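Local coordinates for protein alpha-amylase (Eisenia fetida, PDB 6M4K) that probably catalyses the internal hydrolysis of alpha-1,4-glucosidic linkages in starch-like polysaccharides, as a calcium- and chloride-dependent glycoside hydrolase of family 13, at residues Y61-R66 against D300-Q305; Y346-N351 against G355-D360; G363-G368 against N379-C384. All blocks are in the same frame, centred on the assembly; numbering follows the deposited sequence.

Contact 1: residues Y61-R66 against D300-Q305; sequences YPWWQR and DNHDNQ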
loop_
_atom_site.group_PDB
_atom_site.type_symbol
_atom_site.label_atom_id
_atom_site.label_comp_id
_atom_site.label_asym_id
_atom_site.label_seq_id
_atom_site.Cartn_x
_atom_site.Cartn_y
_atom_site.Cartn_z
ATOM N N TYR A 61 7.166 -9.192 -20.676
ATOM C CA TYR A 61 6.910 -7.936 -19.967
ATOM C C TYR A 61 6.197 -8.146 -18.633
ATOM O O TYR A 61 5.118 -7.595 -18.409
ATOM C CB TYR A 61 6.167 -6.969 -20.885
ATOM C CG TYR A 61 6.837 -6.878 -22.247
ATOM C CD1 TYR A 61 8.005 -6.145 -22.409
ATOM C CD2 TYR A 61 6.324 -7.547 -23.362
ATOM C CE1 TYR A 61 8.637 -6.048 -23.642
ATOM C CE2 TYR A 61 6.951 -7.458 -24.608
ATOM C CZ TYR A 61 8.100 -6.708 -24.734
ATOM O OH TYR A 61 8.741 -6.610 -25.960
ATOM N N PRO A 62 6.772 -8.941 -17.736
ATOM C CA PRO A 62 6.144 -9.173 -16.430
ATOM C C PRO A 62 6.160 -7.913 -15.567
ATOM O O PRO A 62 6.968 -7.004 -15.765
ATOM C CB PRO A 62 7.042 -10.254 -15.821
ATOM C CG PRO A 62 8.399 -9.948 -16.384
ATOM C CD PRO A 62 8.128 -9.507 -17.811
ATOM N N TRP A 63 5.276 -7.878 -14.562
ATOM C CA TRP A 63 5.301 -6.732 -13.649
ATOM C C TRP A 63 6.637 -6.644 -12.924
ATOM O O TRP A 63 7.141 -5.541 -12.682
ATOM C CB TRP A 63 4.148 -6.795 -12.635
ATOM C CG TRP A 63 4.238 -7.961 -11.735
ATOM C CD1 TRP A 63 3.719 -9.209 -11.955
ATOM C CD2 TRP A 63 4.916 -8.027 -10.472
ATOM N NE1 TRP A 63 4.030 -10.040 -10.912
ATOM C CE2 TRP A 63 4.766 -9.343 -9.986
ATOM C CE3 TRP A 63 5.644 -7.104 -9.709
ATOM C CZ2 TRP A 63 5.305 -9.759 -8.769
ATOM C CZ3 TRP A 63 6.190 -7.520 -8.503
ATOM C CH2 TRP A 63 6.011 -8.834 -8.042
ATOM N N TRP A 64 7.250 -7.784 -12.619
ATOM C CA TRP A 64 8.421 -7.771 -11.750
ATOM C C TRP A 64 9.678 -7.241 -12.425
ATOM O O TRP A 64 10.681 -7.016 -11.737
ATOM C CB TRP A 64 8.646 -9.119 -11.070
ATOM C CG TRP A 64 8.554 -10.336 -11.926
ATOM C CD1 TRP A 64 7.529 -11.244 -11.924
ATOM C CD2 TRP A 64 9.530 -10.833 -12.851
ATOM N NE1 TRP A 64 7.802 -12.265 -12.795
ATOM C CE2 TRP A 64 9.018 -12.040 -13.382
ATOM C CE3 TRP A 64 10.784 -10.385 -13.273
ATOM C CZ2 TRP A 64 9.715 -12.800 -14.320
ATOM C CZ3 TRP A 64 11.476 -11.147 -14.227
ATOM C CH2 TRP A 64 10.932 -12.343 -14.726
ATOM N N GLN A 65 9.665 -7.021 -13.746
ATOM C CA GLN A 65 10.816 -6.388 -14.383
ATOM C C GLN A 65 11.101 -5.015 -13.775
ATOM O O GLN A 65 12.254 -4.567 -13.771
ATOM C CB GLN A 65 10.605 -6.290 -15.902
ATOM C CG GLN A 65 9.634 -5.210 -16.296
ATOM C CD GLN A 65 9.325 -5.166 -17.786
ATOM O OE1 GLN A 65 9.901 -5.918 -18.587
ATOM N NE2 GLN A 65 8.413 -4.279 -18.165
ATOM N N ARG A 66 10.074 -4.353 -13.229
ATOM C CA ARG A 66 10.259 -3.018 -12.669
ATOM C C ARG A 66 10.988 -3.029 -11.336
ATOM O O ARG A 66 11.412 -1.958 -10.885
ATOM C CB ARG A 66 8.924 -2.276 -12.564
ATOM C CG ARG A 66 8.315 -2.042 -13.934
ATOM C CD ARG A 66 7.050 -1.234 -13.862
ATOM N NE ARG A 66 7.307 0.186 -13.599
ATOM C CZ ARG A 66 6.419 1.135 -13.850
ATOM N NH1 ARG A 66 5.244 0.807 -14.378
ATOM N NH2 ARG A 66 6.691 2.413 -13.612
ATOM N N ASP A 300 -3.857 -5.722 1.381
ATOM C CA ASP A 300 -3.006 -6.485 0.478
ATOM C C ASP A 300 -2.073 -5.526 -0.242
ATOM O O ASP A 300 -2.295 -4.312 -0.258
ATOM C CB ASP A 300 -3.805 -7.376 -0.517
ATOM C CG ASP A 300 -4.610 -6.584 -1.539
ATOM O OD1 ASP A 300 -5.043 -5.444 -1.261
ATOM O OD2 ASP A 300 -4.855 -7.135 -2.647
ATOM N N ASN A 301 -1.014 -6.079 -0.831
ATOM C CA ASN A 301 -0.122 -5.336 -1.713
ATOM C C ASN A 301 0.085 -6.140 -2.998
ATOM O O ASN A 301 -0.499 -7.219 -3.191
ATOM C CB ASN A 301 1.189 -4.927 -1.015
ATOM C CG ASN A 301 2.183 -6.070 -0.885
ATOM O OD1 ASN A 301 1.853 -7.236 -1.124
ATOM N ND2 ASN A 301 3.419 -5.737 -0.506
ATOM N N HIS A 302 0.942 -5.622 -3.877
ATOM C CA HIS A 302 1.091 -6.230 -5.194
ATOM C C HIS A 302 1.743 -7.603 -5.109
ATOM O O HIS A 302 1.486 -8.468 -5.958
ATOM C CB HIS A 302 1.875 -5.283 -6.110
ATOM C CG HIS A 302 3.288 -5.050 -5.679
ATOM N ND1 HIS A 302 3.643 -4.109 -4.735
ATOM C CD2 HIS A 302 4.441 -5.642 -6.075
ATOM C CE1 HIS A 302 4.953 -4.139 -4.563
ATOM N NE2 HIS A 302 5.458 -5.063 -5.358
ATOM N N ASP A 303 2.577 -7.826 -4.093
ATOM C CA ASP A 303 3.264 -9.103 -3.924
ATOM C C ASP A 303 2.344 -10.148 -3.328
ATOM O O ASP A 303 2.232 -11.263 -3.857
ATOM C CB ASP A 303 4.433 -8.967 -2.950
ATOM C CG ASP A 303 5.631 -8.297 -3.545
ATOM O OD1 ASP A 303 5.935 -8.537 -4.735
ATOM O OD2 ASP A 303 6.294 -7.549 -2.793
ATOM N N ASN A 304 1.705 -9.831 -2.206
ATOM C CA ASN A 304 0.940 -10.854 -1.520
ATOM C C ASN A 304 -0.428 -11.108 -2.129
ATOM O O ASN A 304 -1.001 -12.167 -1.872
ATOM C CB ASN A 304 0.944 -10.662 0.008
ATOM C CG ASN A 304 0.170 -9.436 0.474
ATOM O OD1 ASN A 304 -0.677 -8.899 -0.240
ATOM N ND2 ASN A 304 0.416 -9.034 1.725
ATOM N N GLN A 305 -0.940 -10.215 -2.983
ATOM C CA GLN A 305 -2.132 -10.597 -3.744
ATOM C C GLN A 305 -1.819 -11.653 -4.801
ATOM O O GLN A 305 -2.751 -12.228 -5.377
ATOM C CB GLN A 305 -2.857 -9.386 -4.364
ATOM C CG GLN A 305 -2.125 -8.733 -5.529
ATOM C CD GLN A 305 -2.885 -7.602 -6.229
ATOM O OE1 GLN A 305 -2.505 -7.214 -7.339
ATOM N NE2 GLN A 305 -3.950 -7.082 -5.610
#

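Contact 2: residues Y346-N351 against G355-D360; sequences YNWPRN and GVDTND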
loop_
_atom_site.group_PDB
_atom_site.type_symbol
_atom_site.label_atom_id
_atom_site.label_comp_id
_atom_site.label_asym_id
_atom_site.label_seq_id
_atom_site.Cartn_x
_atom_site.Cartn_y
_atom_site.Cartn_z
ATOM N N TYR A 346 -4.851 -4.538 -11.156
ATOM C CA TYR A 346 -5.348 -4.999 -12.438
ATOM C C TYR A 346 -5.658 -6.492 -12.366
ATOM O O TYR A 346 -5.114 -7.231 -11.546
ATOM C CB TYR A 346 -4.363 -4.687 -13.569
ATOM C CG TYR A 346 -2.978 -5.309 -13.461
ATOM C CD1 TYR A 346 -2.774 -6.644 -13.802
ATOM C CD2 TYR A 346 -1.870 -4.556 -13.065
ATOM C CE1 TYR A 346 -1.522 -7.213 -13.738
ATOM C CE2 TYR A 346 -0.607 -5.121 -13.002
ATOM C CZ TYR A 346 -0.432 -6.451 -13.345
ATOM O OH TYR A 346 0.823 -6.996 -13.301
ATOM N N ASN A 347 -6.536 -6.931 -13.265
ATOM C CA ASN A 347 -6.890 -8.339 -13.374
ATOM C C ASN A 347 -5.828 -9.094 -14.164
ATOM O O ASN A 347 -5.166 -8.546 -15.045
ATOM C CB ASN A 347 -8.245 -8.452 -14.074
ATOM C CG ASN A 347 -8.967 -9.749 -13.763
ATOM O OD1 ASN A 347 -8.512 -10.561 -12.966
ATOM N ND2 ASN A 347 -10.122 -9.936 -14.395
ATOM N N TRP A 348 -5.674 -10.366 -13.842
ATOM C CA TRP A 348 -4.764 -11.230 -14.575
ATOM C C TRP A 348 -5.269 -12.653 -14.422
ATOM O O TRP A 348 -6.101 -12.927 -13.551
ATOM C CB TRP A 348 -3.314 -11.088 -14.072
ATOM C CG TRP A 348 -2.987 -11.875 -12.824
ATOM C CD1 TRP A 348 -2.390 -13.110 -12.758
ATOM C CD2 TRP A 348 -3.220 -11.473 -11.463
ATOM N NE1 TRP A 348 -2.243 -13.497 -11.441
ATOM C CE2 TRP A 348 -2.748 -12.512 -10.631
ATOM C CE3 TRP A 348 -3.779 -10.331 -10.867
ATOM C CZ2 TRP A 348 -2.821 -12.446 -9.245
ATOM C CZ3 TRP A 348 -3.844 -10.270 -9.478
ATOM C CH2 TRP A 348 -3.372 -11.325 -8.690
ATOM N N PRO A 349 -4.819 -13.599 -15.312
ATOM C CA PRO A 349 -5.381 -14.965 -15.250
ATOM C C PRO A 349 -4.777 -15.789 -14.121
ATOM O O PRO A 349 -4.034 -16.762 -14.329
ATOM C CB PRO A 349 -5.041 -15.517 -16.639
ATOM C CG PRO A 349 -3.749 -14.850 -16.973
ATOM C CD PRO A 349 -3.895 -13.435 -16.450
ATOM N N ARG A 350 -5.086 -15.395 -12.880
ATOM C CA ARG A 350 -4.595 -16.129 -11.722
ATOM C C ARG A 350 -4.963 -17.601 -11.853
ATOM O O ARG A 350 -6.111 -17.937 -12.150
ATOM C CB ARG A 350 -5.205 -15.547 -10.439
ATOM C CG ARG A 350 -4.598 -16.117 -9.154
ATOM C CD ARG A 350 -5.297 -15.598 -7.901
ATOM N NE ARG A 350 -6.589 -16.256 -7.752
ATOM C CZ ARG A 350 -7.344 -16.210 -6.662
ATOM N NH1 ARG A 350 -6.948 -15.512 -5.604
ATOM N NH2 ARG A 350 -8.494 -16.871 -6.619
ATOM N N ASN A 351 -3.985 -18.470 -11.620
ATOM C CA ASN A 351 -4.131 -19.890 -11.957
ATOM C C ASN A 351 -3.340 -20.691 -10.920
ATOM O O ASN A 351 -2.160 -20.983 -11.113
ATOM C CB ASN A 351 -3.626 -20.141 -13.372
ATOM C CG ASN A 351 -3.870 -21.552 -13.833
ATOM O OD1 ASN A 351 -5.015 -21.978 -13.925
ATOM N ND2 ASN A 351 -2.810 -22.281 -14.121
ATOM N N GLY A 355 -0.764 -24.582 -4.914
ATOM C CA GLY A 355 -0.613 -23.425 -4.052
ATOM C C GLY A 355 0.114 -22.237 -4.649
ATOM O O GLY A 355 0.281 -21.225 -3.952
ATOM N N VAL A 356 0.545 -22.315 -5.907
ATOM C CA VAL A 356 1.318 -21.265 -6.558
ATOM C C VAL A 356 0.585 -20.857 -7.826
ATOM O O VAL A 356 0.141 -21.716 -8.593
ATOM C CB VAL A 356 2.739 -21.753 -6.886
ATOM C CG1 VAL A 356 3.494 -20.710 -7.709
ATOM C CG2 VAL A 356 3.492 -22.077 -5.600
ATOM N N ASP A 357 0.460 -19.553 -8.048
ATOM C CA ASP A 357 -0.155 -19.036 -9.269
ATOM C C ASP A 357 0.858 -19.125 -10.405
ATOM O O ASP A 357 1.882 -18.436 -10.388
ATOM C CB ASP A 357 -0.586 -17.598 -9.003
ATOM C CG ASP A 357 -1.094 -16.877 -10.225
ATOM O OD1 ASP A 357 -1.370 -17.529 -11.265
ATOM O OD2 ASP A 357 -1.225 -15.635 -10.132
ATOM N N THR A 358 0.578 -19.984 -11.390
ATOM C CA THR A 358 1.494 -20.153 -12.514
ATOM C C THR A 358 1.620 -18.884 -13.340
ATOM O O THR A 358 2.598 -18.730 -14.079
ATOM C CB THR A 358 1.052 -21.304 -13.441
ATOM O OG1 THR A 358 -0.174 -20.971 -14.105
ATOM C CG2 THR A 358 0.864 -22.602 -12.661
ATOM N N ASN A 359 0.638 -17.996 -13.247
ATOM C CA ASN A 359 0.581 -16.800 -14.069
ATOM C C ASN A 359 0.823 -15.546 -13.246
ATOM O O ASN A 359 0.408 -14.453 -13.645
ATOM C CB ASN A 359 -0.747 -16.736 -14.817
ATOM C CG ASN A 359 -0.989 -17.967 -15.665
ATOM O OD1 ASN A 359 -0.056 -18.687 -16.026
ATOM N ND2 ASN A 359 -2.249 -18.219 -15.966
ATOM N N ASP A 360 1.516 -15.691 -12.111
ATOM C CA ASP A 360 1.742 -14.563 -11.218
ATOM C C ASP A 360 2.718 -13.551 -11.780
ATOM O O ASP A 360 2.931 -12.512 -11.146
ATOM C CB ASP A 360 2.167 -15.026 -9.813
ATOM C CG ASP A 360 3.470 -15.816 -9.794
ATOM O OD1 ASP A 360 4.139 -15.959 -10.838
ATOM O OD2 ASP A 360 3.841 -16.303 -8.692
#

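Contact 3: residues G363-G368 against N379-C384; sequences GPPTNG and NGEWIC. With SO4 (sulfate ion), chain E.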
loop_
_atom_site.group_PDB
_atom_site.type_symbol
_atom_site.label_atom_id
_atom_site.label_comp_id
_atom_site.label_asym_id
_atom_site.label_seq_id
_atom_site.Cartn_x
_atom_site.Cartn_y
_atom_site.Cartn_z
ATOM N N GLY A 363 2.027 -9.050 -16.466
ATOM C CA GLY A 363 2.044 -7.617 -16.298
ATOM C C GLY A 363 0.691 -6.970 -16.500
ATOM O O GLY A 363 -0.340 -7.637 -16.659
ATOM N N PRO A 364 0.666 -5.642 -16.488
ATOM C CA PRO A 364 -0.591 -4.911 -16.568
ATOM C C PRO A 364 -1.266 -5.088 -17.916
ATOM O O PRO A 364 -0.655 -5.596 -18.871
ATOM C CB PRO A 364 -0.145 -3.449 -16.375
ATOM C CG PRO A 364 1.246 -3.431 -16.855
ATOM C CD PRO A 364 1.822 -4.737 -16.422
ATOM N N PRO A 365 -2.529 -4.667 -18.018
ATOM C CA PRO A 365 -3.239 -4.710 -19.305
ATOM C C PRO A 365 -2.421 -4.059 -20.406
ATOM O O PRO A 365 -1.921 -2.936 -20.271
ATOM C CB PRO A 365 -4.527 -3.934 -19.013
ATOM C CG PRO A 365 -4.782 -4.190 -17.540
ATOM C CD PRO A 365 -3.392 -4.169 -16.930
ATOM N N THR A 366 -2.277 -4.784 -21.509
ATOM C CA THR A 366 -1.329 -4.417 -22.540
ATOM C C THR A 366 -1.862 -4.864 -23.892
ATOM O O THR A 366 -2.593 -5.856 -23.996
ATOM C CB THR A 366 0.042 -5.071 -22.275
ATOM O OG1 THR A 366 0.993 -4.644 -23.257
ATOM C CG2 THR A 366 -0.052 -6.604 -22.294
ATOM N N ASN A 367 -1.535 -4.116 -24.920
ATOM C CA ASN A 367 -1.821 -4.627 -26.248
ATOM C C ASN A 367 -0.679 -5.473 -26.778
ATOM O O ASN A 367 -0.800 -6.057 -27.859
ATOM C CB ASN A 367 -2.178 -3.483 -27.193
ATOM C CG ASN A 367 -3.506 -2.858 -26.843
ATOM O OD1 ASN A 367 -4.424 -3.548 -26.400
ATOM N ND2 ASN A 367 -3.612 -1.546 -27.013
ATOM N N GLY A 368 0.396 -5.591 -26.015
ATOM C CA GLY A 368 1.632 -6.196 -26.459
ATOM C C GLY A 368 2.757 -5.180 -26.474
ATOM O O GLY A 368 2.570 -3.994 -26.203
ATOM N N ASN A 379 -13.600 -2.377 -16.302
ATOM C CA ASN A 379 -13.764 -3.005 -17.608
ATOM C C ASN A 379 -13.333 -4.467 -17.618
ATOM O O ASN A 379 -13.171 -5.048 -18.699
ATOM C CB ASN A 379 -13.010 -2.210 -18.675
ATOM C CG ASN A 379 -11.509 -2.349 -18.551
ATOM O OD1 ASN A 379 -11.000 -2.791 -17.518
ATOM N ND2 ASN A 379 -10.784 -1.962 -19.599
ATOM N N GLY A 380 -13.169 -5.080 -16.448
ATOM C CA GLY A 380 -12.648 -6.425 -16.353
ATOM C C GLY A 380 -11.144 -6.518 -16.389
ATOM O O GLY A 380 -10.598 -7.612 -16.186
ATOM N N GLU A 381 -10.453 -5.422 -16.687
ATOM C CA GLU A 381 -8.998 -5.394 -16.715
ATOM C C GLU A 381 -8.406 -4.540 -15.609
ATOM O O GLU A 381 -7.437 -4.960 -14.975
ATOM C CB GLU A 381 -8.490 -4.897 -18.072
ATOM C CG GLU A 381 -9.044 -5.720 -19.238
ATOM C CD GLU A 381 -8.670 -5.146 -20.580
ATOM O OE1 GLU A 381 -7.464 -5.039 -20.872
ATOM O OE2 GLU A 381 -9.592 -4.819 -21.362
ATOM N N TRP A 382 -8.958 -3.351 -15.374
ATOM C CA TRP A 382 -8.543 -2.504 -14.262
ATOM C C TRP A 382 -9.579 -2.616 -13.149
ATOM O O TRP A 382 -10.765 -2.351 -13.368
ATOM C CB TRP A 382 -8.398 -1.062 -14.739
ATOM C CG TRP A 382 -7.376 -0.911 -15.820
ATOM C CD1 TRP A 382 -7.603 -0.897 -17.184
ATOM C CD2 TRP A 382 -5.952 -0.776 -15.653
ATOM N NE1 TRP A 382 -6.413 -0.747 -17.852
ATOM C CE2 TRP A 382 -5.387 -0.667 -16.941
ATOM C CE3 TRP A 382 -5.097 -0.726 -14.538
ATOM C CZ2 TRP A 382 -4.016 -0.509 -17.145
ATOM C CZ3 TRP A 382 -3.731 -0.569 -14.745
ATOM C CH2 TRP A 382 -3.204 -0.460 -16.037
ATOM N N ILE A 383 -9.125 -3.002 -11.953
ATOM C CA ILE A 383 -10.048 -3.259 -10.849
ATOM C C ILE A 383 -10.503 -1.959 -10.190
ATOM O O ILE A 383 -11.676 -1.810 -9.827
ATOM C CB ILE A 383 -9.398 -4.220 -9.837
ATOM C CG1 ILE A 383 -8.916 -5.499 -10.542
ATOM C CG2 ILE A 383 -10.356 -4.527 -8.682
ATOM C CD1 ILE A 383 -10.016 -6.273 -11.305
ATOM N N CYS A 384 -9.570 -1.022 -9.987
ATOM C CA CYS A 384 -9.863 0.303 -9.424
ATOM C C CYS A 384 -10.577 0.241 -8.074
ATOM O O CYS A 384 -11.596 0.896 -7.865
ATOM C CB CYS A 384 -10.648 1.167 -10.408
ATOM S SG CYS A 384 -9.762 1.527 -11.927
HETATM S S SO4 E . -5.648 1.596 -25.241
HETATM O O1 SO4 E . -6.468 0.620 -24.536
HETATM O O2 SO4 E . -4.776 2.326 -24.323
HETATM O O3 SO4 E . -6.526 2.541 -25.928
HETATM O O4 SO4 E . -4.817 0.903 -26.220
#

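Contact 1: residues Y61-R66 against D300-Q305
Trp-63 meets His-302 and Asp-303 at the mouth of the eight-stranded parallel barrel (TIM barrel), and shows how loops distant in sequence can meet through a single side chain. Residues 61-66 belong to the loop that follows strand 44-47. Residues 300-305 follow strand 295-297 and carry the DNHD signature of conserved region IV in glycoside hydrolase family 13. Along 61-66, the chain winds into a 3-10 turn from Trp-63 on, begun by a weak bond from Gln-65 N to Pro-62 O; the Trp-63 side chain leaves it toward the other loop. With chi1 at 64°, CG of Trp-63 lies between its own backbone N and carbonyl carbon, and the six-membered ring points at the partner. CZ3 comes in at the edge of the imidazole, in its plane, 3.5 Å from His-302 CD2. The two ring planes stand 76° apart, an oblique pairing with centroids 5.5 Å from each other. One conformer of Asp-303 puts OD1 3.3 Å from Trp-63 CH2, a contact left doubtful by a second conformer. The polar end of the indole is held from outside these loops: NE1 donates to the carbonyl of Asp-360, and Arg-306 makes a cation-pi contact with the ring. Next in sequence, CB of Trp-64 rests on one face of the Trp-63 indole, toward its rim, and Arg-66 forms a salt bridge with Glu-24. In the loop that presents His-302, a reciprocal bond pair braces the backbone: Asn-301 N donates to Asn-304 OD1 at 2.9 Å, and in an Asx motif Asn-304 N returns a nearly straight bond (178°) to Asn-301 OD1 at 2.8 Å.

Contact 2: residues Y346-N351 against G355-D360
A short beta hairpin, strands 352-353 and 356-357, has its open end closed where Trp-348 to Asn-351 meet Asp-357 to Asn-359. The carboxylate of Asp-357 is the hub. With CG anti to the backbone N (chi1 173°), it reaches across the hairpin, and OD2 uses its syn lone pair to accept Trp-348 NE1 at 2.7 Å, in the indole plane. Its other oxygen, OD1, is gripped from opposite faces of the carboxylate: Asn-351 N arrives on one at 2.8 Å, and Asn-359 N arrives on the other at 2.9 Å, completing an Asx turn. Beyond this hub, Asn-359 ND2 donates to Pro-349 O at 2.8 Å, within the carbonyl plane. Asn-351 pairs with Thr-358 twice, its carbonyl accepting Thr-358 N and its ND2 giving a nearly straight bond (171°) to Thr-358 OG1. The Arg-350 methylenes lie against the carboxylate, while its guanidinium turns off toward Phe-320 and makes a long, weak ion pair with Glu-321. With three N-H donors on its two oxygens and the Arg-350 charge nearby but not touching, the buried Asp-357 is probably stabilised in its ionised form.

Contact 3: residues G363-G368 against N379-C384
Pro-365 lies over one face of the Trp-382 indole, and the way these two side chains cross, obliquely, organises the meeting of the loops. CG of Pro-365 stands above the rim of the ring, 3.6 Å from Trp-382 CE2. CD is centred better: it sits 3.9 Å from the centroid of the six-membered ring of Trp-382 and only 18° off the ring normal, a CH-pi contact. Pro-364 adds a looser touch from its CB to Trp-382 CH2, oblique to the ring. The indole gets there by a torsion that sets CG of Trp-382 anti to the carbonyl carbon (chi1 -61°), swinging the ring in under the pyrrolidine, while Trp-25 meets it edge-to-face. Glu-381 borders the same proline: its OE1, which forms a salt bridge with Lys-373, lies 3.6 Å from Pro-365 CB. Were an alanine to replace Trp-382, a gap would probably open beneath Pro-365, and both that proline and Trp-25 would lose their aromatic partner. The backbone on the tryptophan's side is held by Asn-379, whose OD1 accepts from Glu-381 N at 2.8 Å (an Asx turn) and from Trp-382 N at 3.0 Å (an Asx motif); the second donor lies almost in line with the carbonyl bond. At the surface, one of two conformers of Asn-367 donates ND2 to a sulfate, probably a crystallisation ion. The disulfide between Cys-384 and Cys-377 closes a small loop around residues 379-383. The whole is a proline-on-tryptophan CH-pi packing, here folding back on itself the long excursion between the last barrel strand, 339-344, and helix 389-401 of the family 13 catalytic barrel.

In the fold
All three contacts lie in the family 13 catalytic region, on the same side of the chain's centre, and follow one another in series. Contact 1 joins loops after barrel strands 44-47 and 295-297; contacts 2 and 3 occupy the excursion between strand 339-344 and helix 389-401. Centres are about 11 Å apart for contacts 1 and 2, and about 14 Å apart for the other two pairs. Tyr-346 and Asn-347 link contact 2 to contact 3: Asn-347 N probably bonds Glu-381 O at 2.8 Å. Contact 2 also packs on contact 1, where Trp-348 CH2 lies against Gln-305 O. Contact 2 thus bridges the other two, which do not touch, and loops after three barrel strands are joined.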